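Gene 2 protein (Enterobacteria phage Sf6, PDB 5C12) is the large terminase subunit of the phage, present here as its metal-dependent nuclease domain, the part that cuts DNA during genome packaging. Local coordinates at residues Gln171-Leu176 against Thr219-Lys224; Arg73-Leu78 against Ala86-Ser91. The protein carries 1 engineered substitution. All blocks are in the same frame, centred on the assembly; numbering follows the deposited sequence.

Contact 1: Gln171-Leu176 against Thr219-Lys224; sequences QFYYAL and TQIQRK
Ile221 sits squarely over the ring of Tyr173, and this pair is the tight half of the contact. Its CG2 methyl is a CH-pi donor 3.9 Å from the centroid of the Tyr173 ring, only 4° off the ring normal. The other branch runs on the same side of the ring plane but past its rim, with CG1 3.7 Å from Tyr173 CE1 and CD1 over the hydroxyl, 3.4 Å from Tyr173 OH. With CG2 anti to the backbone N and CG1 beside it (chi1 -58°), Ile221 presents both branches to the aromatic system, and the two side chains meet at about a right angle. The hydroxyl under that methyl has its polar partner elsewhere: Tyr173 OH is hydrogen-bonded to Asp252 OD1, a carboxylate of the magnesium site. Ile221 thus packs on a residue that is hydrogen-bonded to a ligand of the metal.

One helix position on, the contact loosens toward solvent. Tyr174 reaches Arg223 through its hydroxyl alone, OH lying 3.7 Å from the aliphatic CD of Arg223. The arginine chain is extended from CG to NE and carries its guanidinium past the phenol, the ring and guanidinium planes being 79° apart.

The contact joins helix 168-189 to the segment that leaves helix 208-218 on the way to helix 236-243. Tyr173 also touches Ala251 and Met255 of helix 249-256, while backbone hydrogen bonds tie Ile221 to Ile23 and Arg223 to Met21 near the start of the model.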
ATOM      1  N   GLN A 171      -7.238  -6.469  -5.066  1.00 13.09           N
ATOM      2  CA  GLN A 171      -6.589  -6.001  -6.283  1.00 11.26           C
ATOM      3  C   GLN A 171      -5.260  -5.311  -5.994  1.00 10.89           C
ATOM      4  O   GLN A 171      -4.239  -5.610  -6.616  1.00 11.77           O
ATOM      5  CB  GLN A 171      -7.514  -5.041  -7.016  1.00 12.95           C
ATOM      6  CG  GLN A 171      -6.936  -4.401  -8.257  1.00 11.72           C
ATOM      7  CD  GLN A 171      -7.940  -3.498  -8.906  1.00 15.01           C
ATOM      8  OE1 GLN A 171      -8.757  -2.873  -8.228  1.00 15.29           O
ATOM      9  NE2 GLN A 171      -7.902  -3.435 -10.221  1.00 14.43           N
ATOM     10  N   PHE A 172      -5.258  -4.392  -5.043  1.00 10.75           N
ATOM     11  CA  PHE A 172      -4.040  -3.623  -4.815  1.00 10.55           C
ATOM     12  C   PHE A 172      -3.027  -4.334  -3.954  1.00 10.65           C
ATOM     13  O   PHE A 172      -1.829  -4.107  -4.150  1.00 12.00           O
ATOM     14  CB  PHE A 172      -4.365  -2.188  -4.411  1.00 11.88           C
ATOM     15  CG  PHE A 172      -4.983  -1.443  -5.542  1.00 14.19           C
ATOM     16  CD1 PHE A 172      -4.209  -1.107  -6.639  1.00 15.01           C
ATOM     17  CD2 PHE A 172      -6.344  -1.212  -5.594  1.00 12.75           C
ATOM     18  CE1 PHE A 172      -4.753  -0.481  -7.722  1.00 17.65           C
ATOM     19  CE2 PHE A 172      -6.906  -0.580  -6.692  1.00 14.65           C
ATOM     20  CZ  PHE A 172      -6.110  -0.225  -7.757  1.00 15.92           C
ATOM     21  N   TYR A 173      -3.441  -5.226  -3.051  1.00 10.76           N
ATOM     22  CA  TYR A 173      -2.452  -6.058  -2.364  1.00 10.76           C
ATOM     23  C   TYR A 173      -1.769  -6.996  -3.365  1.00 12.71           C
ATOM     24  O   TYR A 173      -0.566  -7.244  -3.261  1.00 11.09           O
ATOM     25  CB  TYR A 173      -3.048  -6.856  -1.199  1.00 10.61           C
ATOM     26  CG  TYR A 173      -2.771  -6.253   0.157  1.00 12.81           C
ATOM     27  CD1 TYR A 173      -1.463  -6.094   0.592  1.00 11.39           C
ATOM     28  CD2 TYR A 173      -3.797  -5.821   1.009  1.00 10.03           C
ATOM     29  CE1 TYR A 173      -1.185  -5.560   1.784  1.00 12.42           C
ATOM     30  CE2 TYR A 173      -3.518  -5.265   2.234  1.00 13.65           C
ATOM     31  CZ  TYR A 173      -2.191  -5.133   2.619  1.00 11.76           C
ATOM     32  OH  TYR A 173      -1.873  -4.569   3.817  1.00 14.54           O
ATOM     33  N   TYR A 174      -2.501  -7.503  -4.354  1.00 11.90           N
ATOM     34  CA  TYR A 174      -1.870  -8.344  -5.373  1.00 11.94           C
ATOM     35  C   TYR A 174      -1.028  -7.518  -6.355  1.00 11.04           C
ATOM     36  O   TYR A 174      -0.066  -8.036  -6.911  1.00 13.03           O
ATOM     37  CB  TYR A 174      -2.904  -9.210  -6.104  1.00 13.87           C
ATOM     38  CG  TYR A 174      -3.158 -10.505  -5.378  1.00 13.19           C
ATOM     39  CD1 TYR A 174      -2.288 -11.582  -5.536  1.00 14.58           C
ATOM     40  CD2 TYR A 174      -4.223 -10.648  -4.488  1.00 15.39           C
ATOM     41  CE1 TYR A 174      -2.499 -12.764  -4.850  1.00 13.67           C
ATOM     42  CE2 TYR A 174      -4.432 -11.833  -3.807  1.00 16.74           C
ATOM     43  CZ  TYR A 174      -3.566 -12.886  -3.987  1.00 18.94           C
ATOM     44  OH  TYR A 174      -3.777 -14.068  -3.306  1.00 20.95           O
ATOM     45  N   ALA A 175      -1.376  -6.249  -6.572  1.00 11.21           N
ATOM     46  CA  ALA A 175      -0.524  -5.371  -7.358  1.00 12.49           C
ATOM     47  C   ALA A 175       0.826  -5.276  -6.657  1.00 11.62           C
ATOM     48  O   ALA A 175       1.884  -5.345  -7.297  1.00 13.11           O
ATOM     49  CB  ALA A 175      -1.156  -3.972  -7.503  1.00 13.02           C
ATOM     50  N   LEU A 176       0.771  -5.129  -5.353  1.00 10.67           N
ATOM     51  CA  LEU A 176       1.986  -5.056  -4.540  1.00 10.76           C
ATOM     52  C   LEU A 176       2.746  -6.385  -4.630  1.00 12.93           C
ATOM     53  O   LEU A 176       3.959  -6.415  -4.880  1.00 13.33           O
ATOM     54  CB  LEU A 176       1.614  -4.725  -3.108  1.00 10.33           C
ATOM     55  CG  LEU A 176       2.707  -4.747  -2.033  1.00 11.84           C
ATOM     56  CD1 LEU A 176       3.815  -3.800  -2.457  1.00 12.43           C
ATOM     57  CD2 LEU A 176       2.121  -4.350  -0.694  1.00 14.43           C
ATOM     58  N   THR A 219       4.067  -9.946   5.590  1.00 13.89           N
ATOM     59  CA  THR A 219       4.069 -11.394   5.529  1.00 13.81           C
ATOM     60  C   THR A 219       2.916 -12.032   6.282  1.00 16.98           C
ATOM     61  O   THR A 219       2.793 -13.262   6.283  1.00 20.48           O
ATOM     62  CB  THR A 219       5.389 -11.961   6.052  1.00 17.60           C
ATOM     63  OG1 THR A 219       5.615 -11.486   7.385  1.00 20.61           O
ATOM     64  CG2 THR A 219       6.527 -11.519   5.131  1.00 19.05           C
ATOM     65  N   GLN A 220       2.059 -11.203   6.881  1.00 17.37           N
ATOM     66  CA  GLN A 220       0.873 -11.683   7.585  1.00 20.19           C
ATOM     67  C   GLN A 220      -0.392 -11.555   6.737  1.00 19.25           C
ATOM     68  O   GLN A 220      -1.426 -12.119   7.094  1.00 21.54           O
ATOM     69  CB  GLN A 220       0.665 -10.895   8.879  1.00 21.37           C
ATOM     70  CG  GLN A 220       1.829 -10.960   9.860  1.00 33.33           C
ATOM     71  CD  GLN A 220       1.734 -12.128  10.794  1.00 50.67           C
ATOM     72  OE1 GLN A 220       1.643 -13.279  10.363  1.00 55.74           O
ATOM     73  NE2 GLN A 220       1.739 -11.843  12.091  1.00 58.02           N
ATOM     74  N   ILE A 221      -0.321 -10.807   5.641  1.00 15.43           N
ATOM     75  CA  ILE A 221      -1.490 -10.603   4.775  1.00 16.72           C
ATOM     76  C   ILE A 221      -1.828 -11.946   4.120  1.00 19.38           C
ATOM     77  O   ILE A 221      -0.959 -12.603   3.536  1.00 18.63           O
ATOM     78  CB  ILE A 221      -1.252  -9.520   3.724  1.00 13.64           C
ATOM     79  CG1 ILE A 221      -0.875  -8.187   4.377  1.00 16.14           C
ATOM     80  CG2 ILE A 221      -2.488  -9.353   2.840  1.00 14.94           C
ATOM     81  CD1 ILE A 221      -1.925  -7.637   5.329  1.00 20.87           C
ATOM     82  N   GLN A 222      -3.078 -12.371   4.248  1.00 18.68           N
ATOM     83  CA  GLN A 222      -3.446 -13.729   3.854  1.00 26.11           C
ATOM     84  C   GLN A 222      -4.692 -13.788   2.986  1.00 18.68           C
ATOM     85  O   GLN A 222      -5.645 -13.042   3.186  1.00 18.67           O
ATOM     86  CB  GLN A 222      -3.696 -14.601   5.088  1.00 26.94           C
ATOM     87  CG  GLN A 222      -2.457 -14.966   5.851  1.00 53.24           C
ATOM     88  CD  GLN A 222      -2.778 -15.694   7.124  1.00 47.34           C
ATOM     89  OE1 GLN A 222      -2.157 -15.453   8.157  1.00 77.23           O
ATOM     90  NE2 GLN A 222      -3.754 -16.604   7.064  1.00 34.48           N
ATOM     91  N   ARG A 223      -4.673 -14.723   2.053  1.00 21.05           N
ATOM     92  CA  ARG A 223      -5.843 -15.046   1.260  1.00 21.73           C
ATOM     93  C   ARG A 223      -6.887 -15.750   2.124  1.00 25.63           C
ATOM     94  O   ARG A 223      -6.549 -16.394   3.125  1.00 28.26           O
ATOM     95  CB  ARG A 223      -5.394 -15.930   0.095  1.00 25.59           C
ATOM     96  CG  ARG A 223      -6.411 -16.171  -0.984  1.00 34.42           C
ATOM     97  CD  ARG A 223      -5.795 -16.975  -2.132  1.00 24.37           C
ATOM     98  NE  ARG A 223      -6.829 -17.569  -2.967  1.00 40.92           N
ATOM     99  CZ  ARG A 223      -6.612 -18.490  -3.899  1.00 53.07           C
ATOM    100  NH1 ARG A 223      -5.384 -18.937  -4.128  1.00 47.58           N
ATOM    101  NH2 ARG A 223      -7.631 -18.963  -4.602  1.00 48.88           N
ATOM    102  N   LYS A 224      -8.161 -15.628   1.762  1.00 24.28           N
ATOM    103  CA  LYS A 224      -9.207 -16.406   2.424  1.00 26.22           C
ATOM    104  C   LYS A 224     -10.092 -17.041   1.365  1.00 21.65           C
ATOM    105  O   LYS A 224     -10.166 -16.536   0.243  1.00 27.68           O
ATOM    106  CB  LYS A 224     -10.062 -15.533   3.348  1.00 32.72           C
ATOM    107  CG  LYS A 224     -11.002 -14.622   2.603  1.00 28.57           C
ATOM    108  CD  LYS A 224     -11.844 -13.740   3.511  1.00 33.94           C
ATOM    109  CE  LYS A 224     -12.886 -14.537   4.240  1.00 51.84           C
ATOM    110  NZ  LYS A 224     -13.851 -13.632   4.906  1.00 50.28           N
TER

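Contact 2: Arg73-Leu78 against Ala86-Ser91; sequences RIAEGL and ADWATS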
ATOM      1  N   ARG A  73       9.274   6.389   2.226  1.00 10.82           N
ATOM      2  CA  ARG A  73       8.886   6.602   3.611  1.00 10.78           C
ATOM      3  C   ARG A  73       7.857   5.595   4.053  1.00 11.36           C
ATOM      4  O   ARG A  73       6.902   5.298   3.324  1.00 10.97           O
ATOM      5  CB  ARG A  73       8.331   8.024   3.861  1.00 11.98           C
ATOM      6  CG  ARG A  73       8.234   8.363   5.345  1.00 13.73           C
ATOM      7  CD  ARG A  73       7.518   9.645   5.655  1.00 15.53           C
ATOM      8  NE  ARG A  73       8.121  10.793   4.996  1.00 17.00           N
ATOM      9  CZ  ARG A  73       9.077  11.546   5.515  1.00 21.39           C
ATOM     10  NH1 ARG A  73       9.580  11.263   6.703  1.00 22.41           N
ATOM     11  NH2 ARG A  73       9.536  12.582   4.836  1.00 21.90           N
ATOM     12  N   ILE A  74       8.074   5.055   5.243  1.00 12.02           N
ATOM     13  CA  ILE A  74       7.099   4.237   5.967  1.00 12.53           C
ATOM     14  C   ILE A  74       7.042   4.729   7.399  1.00 14.36           C
ATOM     15  O   ILE A  74       8.049   4.720   8.129  1.00 14.67           O
ATOM     16  CB  ILE A  74       7.500   2.734   5.978  1.00 13.06           C
ATOM     17  CG1 ILE A  74       7.592   2.141   4.557  1.00 12.16           C
ATOM     18  CG2 ILE A  74       6.582   1.950   6.874  1.00 13.12           C
ATOM     19  CD1 ILE A  74       6.284   1.990   3.785  1.00 10.52           C
ATOM     20  N   ALA A  75       5.890   5.231   7.826  1.00 12.26           N
ATOM     21  CA  ALA A  75       5.808   5.911   9.102  1.00 12.59           C
ATOM     22  C   ALA A  75       4.615   5.433   9.880  1.00 11.58           C
ATOM     23  O   ALA A  75       3.578   5.128   9.312  1.00 12.32           O
ATOM     24  CB  ALA A  75       5.722   7.449   8.916  1.00 12.85           C
ATOM     25  N   GLU A  76       4.783   5.390  11.188  1.00 12.73           N
ATOM     26  CA  GLU A  76       3.723   5.040  12.128  1.00 12.98           C
ATOM     27  C   GLU A  76       3.289   6.296  12.891  1.00 14.71           C
ATOM     28  O   GLU A  76       4.108   7.153  13.267  1.00 16.07           O
ATOM     29  CB  GLU A  76       4.201   3.934  13.085  1.00 16.50           C
ATOM     30  CG  GLU A  76       5.436   4.310  13.921  1.00 15.86           C
ATOM     31  CD  GLU A  76       5.995   3.181  14.793  1.00 18.54           C
ATOM     32  OE1 GLU A  76       5.553   2.021  14.643  1.00 21.36           O
ATOM     33  OE2 GLU A  76       6.862   3.490  15.639  1.00 21.42           O
ATOM     34  N   GLY A  77       1.987   6.404  13.114  1.00 13.76           N
ATOM     35  CA  GLY A  77       1.418   7.551  13.786  1.00 17.44           C
ATOM     36  C   GLY A  77       0.796   7.119  15.091  1.00 15.54           C
ATOM     37  O   GLY A  77      -0.205   6.399  15.105  1.00 17.44           O
ATOM     38  N   LEU A  78       1.420   7.528  16.193  1.00 16.69           N
ATOM     39  CA  LEU A  78       1.105   7.005  17.504  1.00 17.90           C
ATOM     40  C   LEU A  78       0.417   8.028  18.402  1.00 19.03           C
ATOM     41  O   LEU A  78       0.757   9.209  18.379  1.00 20.07           O
ATOM     42  CB  LEU A  78       2.407   6.546  18.163  1.00 18.63           C
ATOM     43  CG  LEU A  78       3.250   5.587  17.311  1.00 21.21           C
ATOM     44  CD1 LEU A  78       4.506   5.243  18.094  1.00 18.91           C
ATOM     45  CD2 LEU A  78       2.440   4.343  16.935  1.00 17.39           C
ATOM     46  N   ALA A  86      -4.830  12.531  10.589  1.00 14.19           N
ATOM     47  CA  ALA A  86      -4.906  13.036   9.228  1.00 15.26           C
ATOM     48  C   ALA A  86      -4.015  14.271   9.048  1.00 14.23           C
ATOM     49  O   ALA A  86      -3.457  14.483   7.984  1.00 15.93           O
ATOM     50  CB  ALA A  86      -6.363  13.355   8.862  1.00 17.40           C
ATOM     51  N   ASP A  87      -3.893  15.091  10.077  1.00 15.06           N
ATOM     52  CA  ASP A  87      -2.976  16.236  10.024  1.00 17.99           C
ATOM     53  C   ASP A  87      -1.546  15.730   9.848  1.00 18.05           C
ATOM     54  O   ASP A  87      -0.772  16.225   9.028  1.00 16.86           O
ATOM     55  CB  ASP A  87      -3.047  17.051  11.295  1.00 16.96           C
ATOM     56  CG  ASP A  87      -2.179  18.290  11.234  1.00 37.78           C
ATOM     57  OD1 ASP A  87      -2.266  19.021  10.222  1.00 50.27           O
ATOM     58  OD2 ASP A  87      -1.409  18.532  12.189  1.00 68.80           O
ATOM     59  N   TRP A  88      -1.202  14.719  10.629  1.00 16.58           N
ATOM     60  CA  TRP A  88       0.117  14.105  10.541  1.00 16.20           C
ATOM     61  C   TRP A  88       0.410  13.572   9.142  1.00 13.45           C
ATOM     62  O   TRP A  88       1.467  13.844   8.553  1.00 14.12           O
ATOM     63  CB  TRP A  88       0.198  13.009  11.606  1.00 14.70           C
ATOM     64  CG  TRP A  88       1.336  12.011  11.415  1.00 15.94           C
ATOM     65  CD1 TRP A  88       2.668  12.221  11.668  1.00 18.51           C
ATOM     66  CD2 TRP A  88       1.215  10.657  11.002  1.00 13.30           C
ATOM     67  NE1 TRP A  88       3.379  11.071  11.396  1.00 15.99           N
ATOM     68  CE2 TRP A  88       2.512  10.098  11.004  1.00 13.21           C
ATOM     69  CE3 TRP A  88       0.142   9.849  10.606  1.00 12.87           C
ATOM     70  CZ2 TRP A  88       2.754   8.787  10.628  1.00 13.45           C
ATOM     71  CZ3 TRP A  88       0.393   8.558  10.235  1.00 15.48           C
ATOM     72  CH2 TRP A  88       1.694   8.042  10.234  1.00 13.09           C
ATOM     73  N   ALA A  89      -0.522  12.798   8.588  1.00 12.72           N
ATOM     74  CA  ALA A  89      -0.297  12.134   7.319  1.00 14.15           C
ATOM     75  C   ALA A  89      -0.278  13.107   6.154  1.00 11.73           C
ATOM     76  O   ALA A  89       0.525  12.977   5.241  1.00 12.90           O
ATOM     77  CB  ALA A  89      -1.359  11.102   7.093  1.00 14.33           C
ATOM     78  N   THR A  90      -1.171  14.093   6.184  1.00 13.84           N
ATOM     79  CA  THR A  90      -1.183  15.076   5.109  1.00 14.69           C
ATOM     80  C   THR A  90       0.058  15.957   5.165  1.00 14.38           C
ATOM     81  O   THR A  90       0.594  16.347   4.133  1.00 15.28           O
ATOM     82  CB  THR A  90      -2.471  15.950   5.101  1.00 16.08           C
ATOM     83  OG1 THR A  90      -2.663  16.599   6.362  1.00 16.38           O
ATOM     84  CG2 THR A  90      -3.692  15.075   4.770  1.00 14.41           C
ATOM     85  N   SER A  91       0.525  16.270   6.367  1.00 15.03           N
ATOM     86  CA  SER A  91       1.777  17.008   6.498  1.00 16.55           C
ATOM     87  C   SER A  91       2.949  16.198   5.951  1.00 15.03           C
ATOM     88  O   SER A  91       3.815  16.745   5.281  1.00 15.92           O
ATOM     89  CB  SER A  91       2.013  17.401   7.945  1.00 17.65           C
ATOM     90  OG  SER A  91       1.136  18.460   8.293  1.00 20.85           O
TER
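Trp88 lays the six-membered ring of its indole against the backbone of Gly77, whose CA stands 3.6 Å from the ring centroid and 14° off the normal, a CH-pi contact over one face. The carbon is displaced toward the rim of the indole, and the approach continues into the preceding peptide: Gly77 N is 3.3 Å from Trp88 CH2, and Glu76 O is 3.4 Å from Trp88 CZ2. Gly77 offers bare main chain just where the strand faces the helix, and the indole lies directly on it.

Farther back along the strand the meeting changes character. Ala75 comes to the rim of the six-membered ring, with its O at the edge near the ring plane, 3.6 Å from Trp88 CH2. Its CB adds an apolar contact of 3.7 Å with Trp88 CZ2. The tryptophan reaches this far because CG is anti to its backbone N (chi1 164°), which throws the indole out from the helix and across to the strand. The side chain of Glu76 leaves the strand away from the helix, and its carboxylate forms a salt bridge with Lys213. On the helix itself, Thr90 OG1 donates to Ala86 O at 2.8 Å, an oxygen that also takes the bond from Thr90 N.

Strand 70-77 and helix 82-95 follow one another in the chain and run nearly antiparallel, their local axes 162° apart and 9.7 Å at closest approach. The indole bridges that gap, touching Lys61 and Tyr63 of the adjoining strand 61-67 as well, while Thr90 and Ala86 turn to helix 113-119.

Contact 2 comes first in the sequence, complete before contact 1 begins, and the two lie on opposite sides of the chain's centre, their own centres 22 Å apart and their nearest atoms about 9 Å. They stand in different relation to the magnesium site formed by Asp52 and Asp252. Contact 1 reaches its second shell: the side chain of Tyr173 is about 7 Å from a magnesium ion and about 7 Å from the side chain of Asp52. Contact 2 is more remote, with the Trp88 side chain about 12 Å from a magnesium ion and about 8 Å from that of Asp52; it packs a helix on the central sheet that carries Asp52.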